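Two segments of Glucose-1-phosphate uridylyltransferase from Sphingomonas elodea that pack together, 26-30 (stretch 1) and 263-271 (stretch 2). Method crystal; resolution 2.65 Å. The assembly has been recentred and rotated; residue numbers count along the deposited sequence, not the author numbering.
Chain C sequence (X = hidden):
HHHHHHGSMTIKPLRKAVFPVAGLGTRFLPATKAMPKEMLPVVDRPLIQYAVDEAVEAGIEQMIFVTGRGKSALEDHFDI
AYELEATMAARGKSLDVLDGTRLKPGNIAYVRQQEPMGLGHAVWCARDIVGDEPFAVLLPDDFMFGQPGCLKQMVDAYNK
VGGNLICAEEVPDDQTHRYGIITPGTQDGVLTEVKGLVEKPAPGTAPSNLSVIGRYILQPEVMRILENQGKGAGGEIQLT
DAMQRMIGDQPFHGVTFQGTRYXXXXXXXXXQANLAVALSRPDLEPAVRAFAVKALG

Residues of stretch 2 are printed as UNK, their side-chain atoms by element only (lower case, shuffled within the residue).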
# COMPACT_ATOMS: atom_id res chain seq x y z
N THR C 26 -18.77 -7.51 -0.79
CA THR C 26 -19.18 -8.02 -2.10
C THR C 26 -20.50 -7.48 -2.64
O THR C 26 -20.73 -7.51 -3.84
CB THR C 26 -19.29 -9.55 -2.12
OG1 THR C 26 -20.41 -9.95 -1.33
CG2 THR C 26 -18.02 -10.18 -1.58
N ARG C 27 -21.37 -7.00 -1.76
CA ARG C 27 -22.66 -6.48 -2.22
C ARG C 27 -22.56 -5.20 -3.01
O ARG C 27 -23.45 -4.88 -3.79
CB ARG C 27 -23.60 -6.23 -1.05
CG ARG C 27 -24.21 -7.46 -0.46
CD ARG C 27 -25.31 -7.03 0.45
NE ARG C 27 -25.62 -8.05 1.43
CZ ARG C 27 -25.76 -7.79 2.72
NH1 ARG C 27 -25.63 -6.56 3.16
NH2 ARG C 27 -26.03 -8.77 3.56
N PHE C 28 -21.48 -4.45 -2.80
CA PHE C 28 -21.31 -3.19 -3.50
C PHE C 28 -20.37 -3.19 -4.70
O PHE C 28 -19.95 -2.12 -5.15
CB PHE C 28 -20.89 -2.08 -2.53
CG PHE C 28 -22.05 -1.35 -1.91
CD1 PHE C 28 -22.84 -1.96 -0.94
CD2 PHE C 28 -22.36 -0.05 -2.32
CE1 PHE C 28 -23.92 -1.29 -0.36
CE2 PHE C 28 -23.44 0.63 -1.75
CZ PHE C 28 -24.22 0.01 -0.78
N LEU C 29 -20.02 -4.37 -5.21
CA LEU C 29 -19.15 -4.44 -6.38
C LEU C 29 -19.88 -3.77 -7.53
O LEU C 29 -21.10 -3.79 -7.57
CB LEU C 29 -18.84 -5.89 -6.76
CG LEU C 29 -17.67 -6.65 -6.12
CD1 LEU C 29 -17.01 -5.86 -5.02
CD2 LEU C 29 -18.16 -7.94 -5.57
N PRO C 30 -19.14 -3.16 -8.47
CA PRO C 30 -17.67 -3.12 -8.48
C PRO C 30 -17.00 -2.06 -7.63
O PRO C 30 -15.77 -2.08 -7.48
CB PRO C 30 -17.34 -2.86 -9.95
CG PRO C 30 -18.64 -2.51 -10.63
CD PRO C 30 -19.69 -2.37 -9.58
N UNK C 263 -29.53 1.26 6.62
CA UNK C 263 -28.73 0.08 6.35
C UNK C 263 -27.88 0.31 5.09
O UNK C 263 -28.30 -0.02 3.99
o UNK C 263 -29.50 -3.49 5.85
o UNK C 263 -27.62 -2.42 6.26
c UNK C 263 -29.64 -1.14 6.17
c UNK C 263 -28.86 -2.44 6.08
N UNK C 264 -26.70 0.88 5.27
CA UNK C 264 -25.82 1.10 4.14
C UNK C 264 -25.19 -0.21 3.71
O UNK C 264 -24.22 -0.24 2.96
s UNK C 264 -25.51 3.73 4.76
c UNK C 264 -24.75 2.12 4.52
N UNK C 265 -25.75 -1.30 4.21
CA UNK C 265 -25.27 -2.62 3.87
C UNK C 265 -25.83 -2.98 2.51
O UNK C 265 -25.27 -3.82 1.79
N UNK C 266 -26.94 -2.35 2.14
CA UNK C 266 -27.54 -2.58 0.84
C UNK C 266 -27.65 -1.25 0.08
O UNK C 266 -27.88 -0.20 0.67
c UNK C 266 -28.90 -3.27 0.98
o UNK C 266 -30.66 -1.92 0.10
o UNK C 266 -30.30 -1.88 2.28
c UNK C 266 -30.04 -2.29 1.13
N UNK C 267 -27.47 -1.31 -1.23
CA UNK C 267 -27.50 -0.12 -2.07
C UNK C 267 -28.60 0.89 -1.84
O UNK C 267 -28.33 2.09 -1.83
c UNK C 267 -26.39 -1.84 -5.34
n UNK C 267 -25.37 -3.35 -7.04
c UNK C 267 -25.46 -3.01 -5.59
c UNK C 267 -27.50 -0.52 -3.54
c UNK C 267 -26.37 -1.46 -3.88
N UNK C 268 -29.84 0.43 -1.67
CA UNK C 268 -30.96 1.35 -1.44
C UNK C 268 -30.76 2.17 -0.17
O UNK C 268 -31.01 3.37 -0.16
c UNK C 268 -32.27 0.59 -1.37
N UNK C 269 -30.31 1.53 0.89
CA UNK C 269 -30.09 2.24 2.13
C UNK C 269 -28.99 3.27 1.97
O UNK C 269 -29.11 4.42 2.43
N UNK C 270 -27.91 2.86 1.32
CA UNK C 270 -26.77 3.72 1.09
C UNK C 270 -27.24 5.02 0.44
O UNK C 270 -26.88 6.12 0.87
c UNK C 270 -25.77 3.01 0.19
c UNK C 270 -24.61 3.87 -0.19
c UNK C 270 -23.64 4.21 0.74
c UNK C 270 -22.59 5.08 0.41
c UNK C 270 -24.52 4.40 -1.48
c UNK C 270 -22.52 5.60 -0.88
c UNK C 270 -23.48 5.26 -1.83
N UNK C 271 -28.04 4.89 -0.61
CA UNK C 271 -28.54 6.06 -1.32
C UNK C 271 -29.48 6.90 -0.46
O UNK C 271 -29.40 8.14 -0.45
c UNK C 271 -28.53 4.48 -4.80
c UNK C 271 -30.19 6.71 -3.12
c UNK C 271 -28.12 5.39 -3.68
c UNK C 271 -29.21 5.64 -2.64

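Position 263 carries two carbons, the second bearing two oxygens, and makes no contact with stretch 1: a short carboxylate, Asp263. Its OD1 appears to accept from the backbone N of position 265, whose place in the model is less sure, and its backbone O accepts from N of position 266 at 3.3 Å, closing a type I turn.

Position 264 has one carbon followed by one sulfur, which makes it Cys264. The side chain stays clear of stretch 1; the contact comes from the backbone, where Cys264 O lies 3.5 Å from Phe28 CE1.

Position 265 has no side-chain atoms, so it is Gly265. A CB here would fall 2.7 Å from Asp263 OD1, too close for the turn as built. Its carbonyl faces stretch 1 and accepts from the guanidinium: Arg27 NH1 to Gly265 O is 3.1 Å at 158°, with the oxygen near the guanidinium plane, where an N-H can point at it.

Position 266 again shows two carbons, the second with two oxygens, and its CA-to-CB bond points away from stretch 1. This is Asp266, the N-cap: OD1 accepts a weak bond from N of position 268, 3.1 Å away.

Position 267 bears four carbons in a row ending in nitrogen, an extended chain that passes over the ring of Phe28: Lys267. Its CG sits 4.2 Å from the ring centroid and 15° off the normal, a CH-pi contact, and farther out CE comes within 3.3 Å of Arg27 O. NZ finds its hydrogen bond elsewhere in the structure.

Position 268 has a single carbon, directed away from stretch 1: Ala268.

Position 269 has none, hence Gly269; a CB would lie 2.1 Å from Asp263 O, so the fold of the turn against the helix leaves no room for one.

Position 270 has one carbon leading to a six-carbon ring, with CB 3.5 Å from Phe28 CZ: Phe270. The rings meet in an offset edge-to-face pair, the edge of Phe28 toward the face of Phe270, centroids 5.5 Å apart and planes at 81°.

Position 271 has four carbons forked at the first, one arm two carbons long: Ile271, which does not touch stretch 1.

The contact centres on one aromatic ring set against a turn and the start of a helix. Phe28 takes aliphatic lysine over one face and has Phe270 CB at its edge, while Arg27 adds one directed bond to a turn carbonyl, though its high B-factors make it a less certain anchor than the buried ring.

Stretch 2 (263-271) DCGDKAGFI
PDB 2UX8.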